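Local coordinates for protein cellulase (Bacteroides salanitronis, PDB 6WQY) that probably cleaves internal beta-1,4-glucosidic bonds of cellulose and related plant-wall polysaccharides, acting as a broad-specificity endoglucanase through this family 5 TIM-barrel domain, at residues S356-N361 and E366-A371; L33-G38 and Q61-A66; R76-W81 and F343-G348; D50-S53 and A57-T60. All coordinates share one frame; numbering follows the deposited sequence.

Contact 1 of 4, residues S356-N361 and E366-A371; sequences SWALFN and EMLNNA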
loop_
_atom_site.group_PDB
_atom_site.type_symbol
_atom_site.label_atom_id
_atom_site.label_comp_id
_atom_site.label_asym_id
_atom_site.label_seq_id
_atom_site.Cartn_x
_atom_site.Cartn_y
_atom_site.Cartn_z
ATOM N N SER A 356 -8.489 17.030 -1.021
ATOM C CA SER A 356 -7.461 16.879 -0.003
ATOM C C SER A 356 -7.648 15.578 0.768
ATOM O O SER A 356 -8.699 15.351 1.388
ATOM C CB SER A 356 -7.450 18.044 0.979
ATOM O OG SER A 356 -6.479 17.793 1.987
ATOM N N TRP A 357 -6.609 14.745 0.748
ATOM C CA TRP A 357 -6.547 13.522 1.524
ATOM C C TRP A 357 -5.901 13.731 2.885
ATOM O O TRP A 357 -5.857 12.802 3.690
ATOM C CB TRP A 357 -5.686 12.479 0.790
ATOM C CG TRP A 357 -6.081 12.154 -0.608
ATOM C CD1 TRP A 357 -5.693 12.802 -1.742
ATOM C CD2 TRP A 357 -6.914 11.067 -1.039
ATOM N NE1 TRP A 357 -6.241 12.200 -2.844
ATOM C CE2 TRP A 357 -6.989 11.128 -2.446
ATOM C CE3 TRP A 357 -7.598 10.049 -0.378
ATOM C CZ2 TRP A 357 -7.722 10.226 -3.198
ATOM C CZ3 TRP A 357 -8.317 9.140 -1.138
ATOM C CH2 TRP A 357 -8.382 9.243 -2.529
ATOM N N ALA A 358 -5.372 14.922 3.163
ATOM C CA ALA A 358 -4.485 15.090 4.305
ATOM C C ALA A 358 -5.230 15.002 5.632
ATOM O O ALA A 358 -6.254 15.672 5.832
ATOM C CB ALA A 358 -3.805 16.460 4.218
ATOM N N LEU A 359 -4.674 14.233 6.551
ATOM C CA LEU A 359 -5.074 14.222 7.955
ATOM C C LEU A 359 -4.040 14.883 8.848
ATOM O O LEU A 359 -4.411 15.469 9.874
ATOM C CB LEU A 359 -5.307 12.790 8.439
ATOM C CG LEU A 359 -6.328 11.977 7.647
ATOM C CD1 LEU A 359 -6.418 10.553 8.210
ATOM C CD2 LEU A 359 -7.694 12.626 7.623
ATOM N N PHE A 360 -2.758 14.804 8.477
ATOM C CA PHE A 360 -1.679 15.402 9.240
ATOM C C PHE A 360 -0.790 16.225 8.317
ATOM O O PHE A 360 -0.585 15.864 7.146
ATOM C CB PHE A 360 -0.745 14.335 9.850
ATOM C CG PHE A 360 -1.422 13.384 10.787
ATOM C CD1 PHE A 360 -2.040 12.248 10.302
ATOM C CD2 PHE A 360 -1.432 13.616 12.143
ATOM C CE1 PHE A 360 -2.673 11.366 11.155
ATOM C CE2 PHE A 360 -2.058 12.734 13.007
ATOM C CZ PHE A 360 -2.674 11.604 12.506
ATOM N N ASN A 361 -0.216 17.298 8.853
ATOM C CA ASN A 361 0.945 17.903 8.212
ATOM C C ASN A 361 2.105 16.912 8.326
ATOM O O ASN A 361 2.429 16.445 9.425
ATOM C CB ASN A 361 1.276 19.236 8.886
ATOM C CG ASN A 361 2.418 19.956 8.210
ATOM O OD1 ASN A 361 3.558 19.491 8.252
ATOM N ND2 ASN A 361 2.131 21.081 7.584
ATOM N N GLU A 366 0.983 17.852 13.049
ATOM C CA GLU A 366 -0.274 18.397 13.521
ATOM C C GLU A 366 -1.434 17.856 12.706
ATOM O O GLU A 366 -1.353 17.722 11.481
ATOM C CB GLU A 366 -0.267 19.918 13.418
ATOM C CG GLU A 366 0.706 20.580 14.370
ATOM C CD GLU A 366 0.256 20.524 15.819
ATOM O OE1 GLU A 366 -0.941 20.281 16.080
ATOM O OE2 GLU A 366 1.106 20.738 16.711
ATOM N N MET A 367 -2.536 17.558 13.389
ATOM C CA MET A 367 -3.767 17.197 12.705
ATOM C C MET A 367 -4.342 18.414 11.992
ATOM O O MET A 367 -4.290 19.533 12.503
ATOM C CB MET A 367 -4.792 16.661 13.703
ATOM C CG MET A 367 -4.510 15.252 14.162
ATOM S SD MET A 367 -5.783 14.695 15.295
ATOM C CE MET A 367 -5.052 13.172 15.869
ATOM N N LEU A 368 -4.907 18.176 10.815
ATOM C CA LEU A 368 -5.506 19.223 10.004
ATOM C C LEU A 368 -7.025 19.112 10.011
ATOM O O LEU A 368 -7.576 18.012 9.904
ATOM C CB LEU A 368 -5.004 19.146 8.566
ATOM C CG LEU A 368 -3.487 19.254 8.405
ATOM C CD1 LEU A 368 -3.092 19.156 6.932
ATOM C CD2 LEU A 368 -2.966 20.534 9.011
ATOM N N ASN A 369 -7.702 20.253 10.102
ATOM C CA ASN A 369 -9.162 20.325 9.973
ATOM C C ASN A 369 -9.792 19.321 10.935
ATOM O O ASN A 369 -9.430 19.314 12.123
ATOM C CB ASN A 369 -9.525 20.164 8.502
ATOM C CG ASN A 369 -8.853 21.204 7.630
ATOM O OD1 ASN A 369 -8.639 22.331 8.062
ATOM N ND2 ASN A 369 -8.501 20.824 6.417
ATOM N N ASN A 370 -10.741 18.503 10.486
ATOM C CA ASN A 370 -11.467 17.559 11.325
ATOM C C ASN A 370 -10.830 16.178 11.326
ATOM O O ASN A 370 -11.537 15.168 11.479
ATOM C CB ASN A 370 -12.925 17.464 10.865
ATOM C CG ASN A 370 -13.050 16.920 9.457
ATOM O OD1 ASN A 370 -12.192 17.184 8.608
ATOM N ND2 ASN A 370 -14.091 16.140 9.200
ATOM N N ALA A 371 -9.513 16.098 11.176
ATOM C CA ALA A 371 -8.860 14.802 11.114
ATOM C C ALA A 371 -9.176 13.936 12.323
ATOM O O ALA A 371 -9.291 12.719 12.188
ATOM C CB ALA A 371 -7.344 14.967 10.997
HETATM O O HOH W 1 -7.987 16.537 7.668
#

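Contact 2 of 4, residues L33-G38 and Q61-A66; sequences LGWNLG and QALFDA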
loop_
_atom_site.group_PDB
_atom_site.type_symbol
_atom_site.label_atom_id
_atom_site.label_comp_id
_atom_site.label_asym_id
_atom_site.label_seq_id
_atom_site.Cartn_x
_atom_site.Cartn_y
_atom_site.Cartn_z
ATOM N N LEU A 33 -4.614 -0.614 12.106
ATOM C CA LEU A 33 -5.052 0.461 11.216
ATOM C C LEU A 33 -3.819 1.124 10.632
ATOM O O LEU A 33 -2.909 1.518 11.376
ATOM C CB LEU A 33 -5.874 1.501 11.985
ATOM C CG LEU A 33 -6.325 2.721 11.185
ATOM C CD1 LEU A 33 -7.269 2.331 10.048
ATOM C CD2 LEU A 33 -6.992 3.743 12.084
ATOM N N GLY A 34 -3.777 1.254 9.307
ATOM C CA GLY A 34 -2.622 1.799 8.633
ATOM C C GLY A 34 -2.834 3.187 8.045
ATOM O O GLY A 34 -3.943 3.667 7.861
ATOM N N TRP A 35 -1.706 3.796 7.684
ATOM C CA TRP A 35 -1.652 5.134 7.112
ATOM C C TRP A 35 -0.495 5.177 6.130
ATOM O O TRP A 35 0.582 4.658 6.423
ATOM C CB TRP A 35 -1.457 6.140 8.234
ATOM C CG TRP A 35 -1.462 7.600 7.884
ATOM C CD1 TRP A 35 -2.544 8.436 7.891
ATOM C CD2 TRP A 35 -0.326 8.418 7.578
ATOM N NE1 TRP A 35 -2.151 9.731 7.617
ATOM C CE2 TRP A 35 -0.792 9.747 7.413
ATOM C CE3 TRP A 35 1.040 8.164 7.455
ATOM C CZ2 TRP A 35 0.070 10.811 7.106
ATOM C CZ3 TRP A 35 1.888 9.211 7.141
ATOM C CH2 TRP A 35 1.400 10.522 6.986
ATOM N N ASN A 36 -0.717 5.816 4.977
ATOM C CA ASN A 36 0.316 5.992 3.967
ATOM C C ASN A 36 0.956 7.369 4.038
ATOM O O ASN A 36 0.252 8.385 4.043
ATOM C CB ASN A 36 -0.260 5.910 2.539
ATOM C CG ASN A 36 -0.489 4.504 2.052
ATOM O OD1 ASN A 36 0.396 3.901 1.439
ATOM N ND2 ASN A 36 -1.683 3.990 2.277
ATOM N N LEU A 37 2.283 7.389 4.023
ATOM C CA LEU A 37 3.079 8.614 3.887
ATOM C C LEU A 37 3.148 8.971 2.400
ATOM O O LEU A 37 4.111 8.680 1.693
ATOM C CB LEU A 37 4.464 8.368 4.468
ATOM C CG LEU A 37 5.406 9.567 4.490
ATOM C CD1 LEU A 37 4.921 10.629 5.440
ATOM C CD2 LEU A 37 6.807 9.119 4.832
ATOM N N GLY A 38 2.059 9.564 1.889
ATOM C CA GLY A 38 1.912 9.771 0.460
ATOM C C GLY A 38 2.443 11.115 -0.019
ATOM O O GLY A 38 2.589 12.072 0.732
ATOM N N GLN A 61 10.409 12.660 12.701
ATOM C CA GLN A 61 9.991 11.860 13.847
ATOM C C GLN A 61 8.698 12.392 14.447
ATOM O O GLN A 61 7.848 11.618 14.896
ATOM C CB GLN A 61 11.092 11.842 14.907
ATOM C CG GLN A 61 10.784 10.939 16.083
ATOM C CD GLN A 61 10.769 9.488 15.671
ATOM O OE1 GLN A 61 11.787 8.943 15.255
ATOM N NE2 GLN A 61 9.604 8.872 15.714
ATOM N N ALA A 62 8.533 13.715 14.475
ATOM C CA ALA A 62 7.340 14.300 15.068
ATOM C C ALA A 62 6.074 13.787 14.394
ATOM O O ALA A 62 5.055 13.564 15.058
ATOM C CB ALA A 62 7.397 15.825 15.009
ATOM N N LEU A 63 6.103 13.605 13.075
ATOM C CA LEU A 63 4.945 13.038 12.384
ATOM C C LEU A 63 4.642 11.638 12.899
ATOM O O LEU A 63 3.495 11.310 13.207
ATOM C CB LEU A 63 5.180 12.997 10.873
ATOM C CG LEU A 63 4.138 12.174 10.104
ATOM C CD1 LEU A 63 2.746 12.801 10.164
ATOM C CD2 LEU A 63 4.596 11.937 8.684
ATOM N N PHE A 64 5.658 10.782 12.965
ATOM C CA PHE A 64 5.430 9.393 13.356
ATOM C C PHE A 64 4.988 9.286 14.802
ATOM O O PHE A 64 4.134 8.454 15.126
ATOM C CB PHE A 64 6.659 8.555 13.006
ATOM C CG PHE A 64 6.757 8.277 11.533
ATOM C CD1 PHE A 64 7.252 9.224 10.656
ATOM C CD2 PHE A 64 6.309 7.073 11.021
ATOM C CE1 PHE A 64 7.297 8.966 9.295
ATOM C CE2 PHE A 64 6.367 6.799 9.679
ATOM C CZ PHE A 64 6.857 7.748 8.810
ATOM N N ASP A 65 5.514 10.144 15.675
ATOM C CA ASP A 65 5.029 10.179 17.044
ATOM C C ASP A 65 3.551 10.538 17.076
ATOM O O ASP A 65 2.772 9.963 17.847
ATOM C CB ASP A 65 5.822 11.213 17.838
ATOM C CG ASP A 65 7.255 10.808 18.112
ATOM O OD1 ASP A 65 7.641 9.649 17.874
ATOM O OD2 ASP A 65 8.015 11.681 18.595
ATOM N N ALA A 66 3.147 11.494 16.230
ATOM C CA ALA A 66 1.752 11.901 16.165
ATOM C C ALA A 66 0.875 10.771 15.640
ATOM O O ALA A 66 -0.244 10.577 16.135
ATOM C CB ALA A 66 1.604 13.156 15.305
#

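Contact 3 of 4, residues R76-W81 and F343-G348; sequences RIPVTW and FYWDAG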
loop_
_atom_site.group_PDB
_atom_site.type_symbol
_atom_site.label_atom_id
_atom_site.label_comp_id
_atom_site.label_asym_id
_atom_site.label_seq_id
_atom_site.Cartn_x
_atom_site.Cartn_y
_atom_site.Cartn_z
ATOM N N ARG A 76 2.569 2.697 5.782
ATOM C CA ARG A 76 3.141 2.370 4.487
ATOM C C ARG A 76 3.898 3.584 3.990
ATOM O O ARG A 76 3.380 4.710 4.001
ATOM C CB ARG A 76 2.043 1.946 3.517
ATOM C CG ARG A 76 2.522 1.566 2.117
ATOM C CD ARG A 76 1.440 0.812 1.383
ATOM N NE ARG A 76 1.706 0.467 -0.007
ATOM C CZ ARG A 76 1.360 1.193 -1.060
ATOM N NH1 ARG A 76 0.851 2.408 -0.928
ATOM N NH2 ARG A 76 1.539 0.673 -2.268
ATOM N N ILE A 77 5.141 3.345 3.590
ATOM C CA ILE A 77 6.091 4.353 3.145
ATOM C C ILE A 77 6.367 4.049 1.674
ATOM O O ILE A 77 7.306 3.302 1.343
ATOM C CB ILE A 77 7.389 4.280 3.972
ATOM C CG1 ILE A 77 7.119 4.465 5.470
ATOM C CG2 ILE A 77 8.393 5.315 3.472
ATOM C CD1 ILE A 77 8.241 3.976 6.363
ATOM N N PRO A 78 5.582 4.594 0.753
ATOM C CA PRO A 78 5.891 4.418 -0.670
ATOM C C PRO A 78 7.223 5.079 -0.978
ATOM O O PRO A 78 7.492 6.196 -0.524
ATOM C CB PRO A 78 4.728 5.109 -1.382
ATOM C CG PRO A 78 3.995 5.858 -0.387
ATOM C CD PRO A 78 4.355 5.369 0.972
ATOM N N VAL A 79 8.054 4.401 -1.781
ATOM C CA VAL A 79 9.363 4.938 -2.146
ATOM C C VAL A 79 9.527 4.822 -3.658
ATOM O O VAL A 79 9.509 3.713 -4.203
ATOM C CB VAL A 79 10.531 4.214 -1.456
ATOM C CG1 VAL A 79 11.849 4.875 -1.876
ATOM C CG2 VAL A 79 10.381 4.228 0.050
ATOM N N THR A 80 9.712 5.963 -4.316
ATOM C CA THR A 80 10.123 6.014 -5.710
ATOM C C THR A 80 11.639 6.129 -5.755
ATOM O O THR A 80 12.227 6.936 -5.028
ATOM C CB THR A 80 9.455 7.199 -6.396
ATOM O OG1 THR A 80 8.051 6.932 -6.443
ATOM C CG2 THR A 80 9.982 7.425 -7.805
ATOM N N TRP A 81 12.279 5.317 -6.611
ATOM C CA TRP A 81 13.728 5.205 -6.646
ATOM C C TRP A 81 14.304 5.805 -7.922
ATOM O O TRP A 81 15.526 5.749 -8.137
ATOM C CB TRP A 81 14.160 3.739 -6.500
ATOM C CG TRP A 81 13.637 3.067 -5.254
ATOM C CD1 TRP A 81 12.419 2.492 -5.098
ATOM C CD2 TRP A 81 14.311 2.904 -3.995
ATOM N NE1 TRP A 81 12.283 1.967 -3.835
ATOM C CE2 TRP A 81 13.432 2.207 -3.141
ATOM C CE3 TRP A 81 15.565 3.274 -3.504
ATOM C CZ2 TRP A 81 13.766 1.882 -1.831
ATOM C CZ3 TRP A 81 15.887 2.949 -2.200
ATOM C CH2 TRP A 81 14.998 2.254 -1.386
ATOM N N PHE A 343 -5.024 0.644 4.901
ATOM C CA PHE A 343 -4.053 1.732 5.003
ATOM C C PHE A 343 -4.615 2.956 4.287
ATOM O O PHE A 343 -4.749 2.959 3.058
ATOM C CB PHE A 343 -2.712 1.335 4.377
ATOM C CG PHE A 343 -1.906 0.357 5.206
ATOM C CD1 PHE A 343 -2.316 -0.966 5.353
ATOM C CD2 PHE A 343 -0.740 0.760 5.816
ATOM C CE1 PHE A 343 -1.571 -1.856 6.127
ATOM C CE2 PHE A 343 0.011 -0.122 6.579
ATOM C CZ PHE A 343 -0.405 -1.432 6.729
ATOM N N TYR A 344 -4.933 3.991 5.054
ATOM C CA TYR A 344 -5.499 5.222 4.515
ATOM C C TYR A 344 -4.457 5.975 3.690
ATOM O O TYR A 344 -3.298 6.086 4.090
ATOM C CB TYR A 344 -5.991 6.077 5.705
ATOM C CG TYR A 344 -6.525 7.424 5.282
ATOM C CD1 TYR A 344 -7.860 7.597 4.933
ATOM C CD2 TYR A 344 -5.670 8.519 5.159
ATOM C CE1 TYR A 344 -8.322 8.818 4.486
ATOM C CE2 TYR A 344 -6.127 9.731 4.700
ATOM C CZ TYR A 344 -7.455 9.873 4.367
ATOM O OH TYR A 344 -7.941 11.069 3.883
ATOM N N TRP A 345 -4.875 6.508 2.537
ATOM C CA TRP A 345 -3.977 7.251 1.652
ATOM C C TRP A 345 -3.922 8.724 2.049
ATOM O O TRP A 345 -4.882 9.470 1.828
ATOM C CB TRP A 345 -4.436 7.133 0.191
ATOM C CG TRP A 345 -3.550 7.922 -0.732
ATOM C CD1 TRP A 345 -3.856 9.074 -1.367
ATOM C CD2 TRP A 345 -2.183 7.644 -1.045
ATOM N NE1 TRP A 345 -2.771 9.538 -2.073
ATOM C CE2 TRP A 345 -1.724 8.673 -1.889
ATOM C CE3 TRP A 345 -1.307 6.603 -0.719
ATOM C CZ2 TRP A 345 -0.422 8.699 -2.391
ATOM C CZ3 TRP A 345 -0.017 6.640 -1.205
ATOM C CH2 TRP A 345 0.409 7.674 -2.035
ATOM N N ASP A 346 -2.782 9.160 2.583
ATOM C CA ASP A 346 -2.604 10.548 3.030
ATOM C C ASP A 346 -1.533 11.215 2.163
ATOM O O ASP A 346 -0.327 11.099 2.412
ATOM C CB ASP A 346 -2.254 10.610 4.518
ATOM C CG ASP A 346 -2.300 12.011 5.076
ATOM O OD1 ASP A 346 -1.798 12.936 4.402
ATOM O OD2 ASP A 346 -2.835 12.189 6.199
ATOM N N ALA A 347 -1.979 11.967 1.150
ATOM C CA ALA A 347 -1.073 12.664 0.250
ATOM C C ALA A 347 -0.560 13.964 0.846
ATOM O O ALA A 347 0.234 14.641 0.208
ATOM C CB ALA A 347 -1.781 12.957 -1.084
ATOM N N GLY A 348 -1.003 14.344 2.043
ATOM C CA GLY A 348 -0.492 15.559 2.652
ATOM C C GLY A 348 -0.909 16.782 1.867
ATOM O O GLY A 348 -2.052 16.906 1.404
#

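Contact 4 of 4, residues D50-S53 and A57-T60; sequences DETS and AAAT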
loop_
_atom_site.group_PDB
_atom_site.type_symbol
_atom_site.label_atom_id
_atom_site.label_comp_id
_atom_site.label_asym_id
_atom_site.label_seq_id
_atom_site.Cartn_x
_atom_site.Cartn_y
_atom_site.Cartn_z
ATOM N N ASP A 50 12.133 13.129 -5.397
ATOM C CA ASP A 50 12.282 14.490 -4.872
ATOM C C ASP A 50 11.175 14.659 -3.816
ATOM O O ASP A 50 10.053 15.046 -4.135
ATOM C CB ASP A 50 12.192 15.498 -5.999
ATOM C CG ASP A 50 12.554 16.900 -5.576
ATOM O OD1 ASP A 50 12.475 17.203 -4.377
ATOM O OD2 ASP A 50 12.890 17.711 -6.478
ATOM N N GLU A 51 11.519 14.328 -2.578
ATOM C CA GLU A 51 10.555 14.175 -1.493
ATOM C C GLU A 51 9.706 15.416 -1.254
ATOM O O GLU A 51 8.546 15.293 -0.830
ATOM C CB GLU A 51 11.344 13.839 -0.225
ATOM C CG GLU A 51 10.482 13.639 0.989
ATOM C CD GLU A 51 11.259 13.404 2.287
ATOM O OE1 GLU A 51 12.507 13.216 2.266
ATOM O OE2 GLU A 51 10.592 13.393 3.335
ATOM N N THR A 52 10.253 16.600 -1.466
ATOM C CA THR A 52 9.552 17.826 -1.124
ATOM C C THR A 52 8.913 18.493 -2.338
ATOM O O THR A 52 8.486 19.651 -2.234
ATOM C CB THR A 52 10.490 18.801 -0.408
ATOM O OG1 THR A 52 11.610 19.100 -1.238
ATOM C CG2 THR A 52 10.988 18.206 0.895
ATOM N N SER A 53 8.807 17.792 -3.470
ATOM C CA SER A 53 8.351 18.426 -4.697
ATOM C C SER A 53 6.857 18.303 -4.957
ATOM O O SER A 53 6.371 18.933 -5.912
ATOM C CB SER A 53 9.119 17.859 -5.898
ATOM O OG SER A 53 8.775 16.519 -6.172
ATOM N N ALA A 57 6.622 19.191 3.036
ATOM C CA ALA A 57 7.954 19.331 3.604
ATOM C C ALA A 57 8.435 17.962 4.077
ATOM O O ALA A 57 7.672 16.997 4.145
ATOM C CB ALA A 57 7.952 20.353 4.736
ATOM N N ALA A 58 9.722 17.881 4.404
ATOM C CA ALA A 58 10.335 16.606 4.748
ATOM C C ALA A 58 9.689 15.982 5.975
ATOM O O ALA A 58 9.404 16.652 6.969
ATOM C CB ALA A 58 11.828 16.805 4.991
ATOM N N ALA A 59 9.485 14.667 5.912
ATOM C CA ALA A 59 8.898 13.924 7.024
ATOM C C ALA A 59 9.854 13.886 8.207
ATOM O O ALA A 59 11.079 13.926 8.043
ATOM C CB ALA A 59 8.547 12.504 6.582
ATOM N N THR A 60 9.283 13.770 9.414
ATOM C CA THR A 60 10.032 13.885 10.655
ATOM C C THR A 60 9.582 12.836 11.665
ATOM O O THR A 60 8.503 12.251 11.554
ATOM C CB THR A 60 9.757 15.245 11.301
ATOM O OG1 THR A 60 8.338 15.309 11.560
ATOM C CG2 THR A 60 10.193 16.389 10.406
#

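Contact 1 of 4, residues S356-N361 and E366-A371
Two backbone hydrogen bonds clamp L359-N361 to E366-L368: L368 N donates to L359 O over 2.9 Å, and N361 N to E366 O, also over 2.9 Å. Between them F360 and M367 form a single antiparallel bridge, a non-hydrogen-bonded pair, which folds back the loop leading from barrel strand 342-346 to helix 371-383. The two bonds differ in approach. N361 N comes in nearly along the C=O axis of E366, whereas L368 N stands above the carbonyl plane of L359, 40° out of it. CA-H...O contacts reinforce both, F360 CA to E366 O and M367 CA to L359 O. Farther along, a type II' turn brings A371 N back to L368 O at the entry to the helix, and a water donates to both A358 O and L368 O, tying the turn to the A358 backbone. N361 OD1 accepts from A363 N and T364 N in the short connection. Packing surrounds this polar core. F360 and M367 run side by side, with CG beside the backbone N in each (chi1 -60° and -76°), and M367 CG lies 3.7 Å from F360 CE2. The F360 ring continues into W35, L63, L67 and I375. Replacing F360 with alanine removes the ring, which would probably leave M367 CG without its neighbour and open a gap against W35 and helix 61-70. On the other flank L368 CD1 touches A358 CB. Back on the L359 side, the A371 methyl packs on L359 CB and lies, at its CB, only 3.2 Å from L359 O.

Contact 2 of 4, residues L33-G38 and Q61-A66
Strand 34-37, bearing W35 and L37, and helix 61-66, bearing L63 and F64, run almost antiparallel, with an angle of 162° between their directions and an axis separation of 11.7 Å. This is the usual relation of a strand to the helix that follows it in a beta/alpha barrel. The nearest CA atoms, of L37 and L63, are still 9.8 Å apart, and side chains alone bridge the interval. At its end the strand bends through an inverse gamma turn centred on L37, with a weak bond from G38 N to N36 O. L63 is the wedge. Its CG lies opposite the backbone N (chi1 169°), which carries the two methyls toward the strand. CD2 lodges against L37 CD1 at 3.5 Å, a tight methyl-to-methyl contact, and against W35 CH2 at 3.9 Å; CD1 meets that same ring atom a little farther off. W35 and L63 thus reach for each other from opposite directions, the leucine arriving obliquely at the far end of the indole. L37 has a second partner: its CD2 meets F64 CZ at the ring edge, 4.2 Å away. The indole's polar end is occupied too, since W35 NE1 donates to D346 OD2 on strand 342-346. F72 and H362 make edge-to-face contacts with the same indole. Laterally, helix 95-110 extends the apolar layer, V104 touching both L37 and F64 and A108 touching F64, while backbone bonds from W35 to S74 and R76 join strand 34-37 to its neighbour 74-77.

Contact 3 of 4, residues R76-W81 and F343-G348
Inside the closed eight-stranded TIM barrel, R76 of the second strand and P78 just after it meet F343 and W345 of the eighth, reaching across the first strand that separates them. The backbones are too far apart to bond, the nearest CA atoms, of R76 and F343, being 7.2 Å apart. The contact is built by side chains alone, in the barrel interior. R76 CB meets the F343 ring obliquely, 3.8 Å from CD2. Beyond it the arginine is drawn out straight from CG to NE, after a first torsion that sets CG opposite the backbone N (chi1 -180°), and this lifts the guanidinium up to W345. There W345 CZ3 lies near the guanidinium plane, at its edge and 4.3 Å from R76 NH1, so the indole borders the charge without stacking on it. P78 CG approaches the same CZ3 at 4.2 Å, the two side chains crossing at a slant. R76 NH1 makes a salt bridge to E309 and a hydrogen bond to N36 OD1; NH2 makes a salt bridge to E170 and a hydrogen bond to N173. Such a network lies at the C-terminal barrel mouth, the end where family 5 glycosidases carry their active site. Just past W345, D346 OD1 accepts from G348 N over 2.9 Å, an Asx turn where the chain leaves the barrel. Strand 34-37 fills the interval, N36 touching F343 and W345, while strand 114-118 adds I116 beside F343 and N118 beside R76.

Contact 4 of 4, residues D50-S53 and A57-T60
E51 OE2 accepts a hydrogen bond from A59 N, 3.1 Å long and nearly straight at 169°, the amide meeting the oxygen almost in line with its C-O bond. The chain is fully extended (chi1 -180°, chi2 -176°), which carries the carboxylate across to the other segment, where OE2 also lies 3.5 Å from A58 CA. Next to it T52 lays its methyl on the main chain, CG2 standing 3.7 Å from A58 N and 4.1 Å from A57 C. The same OE2 is gripped by R100 in a salt bridge and by Q40 NE2, so three donors converge on one oxygen. R100 reaches A59 O and Q40 reaches A57 O, binding the backbone on which E51 docks. A glutamine in its place would probably deprive R100 of its charge partner. E51 itself sits in a type I turn from D50 to S53, in which D50 O accepts from both S53 N, at 3.1 Å, and S53 OG, at 2.8 Å. Beyond A59, T60 is the N-cap of helix 61-70, its OG1 bonded to L63 N. The whole is a surface loop of the first beta/alpha unit of a TIM barrel, pinned by a carboxylate-to-backbone bond just ahead of its helix.

Overall arrangement
Depth sorts the four contacts. Contacts 2 and 3 are buried and share the barrel: one packs strand 34-37 outward against its helix with purely apolar groups, the other lies in the interior and includes an arginine whose charge is met by outside partners. N36 joins them, bonding to Y344 O through its backbone and to R76 through its side chain. Contact 1, partly buried, and contact 4, at the surface, instead fasten loops, the former by backbone pairing and the latter by a glutamate on an amide. Contact 1 rests on both barrel contacts, through F360 on W35 and L359 N on D346. Contact 4 is nested within the loop that contact 2 closes, touching it where L37 meets A59.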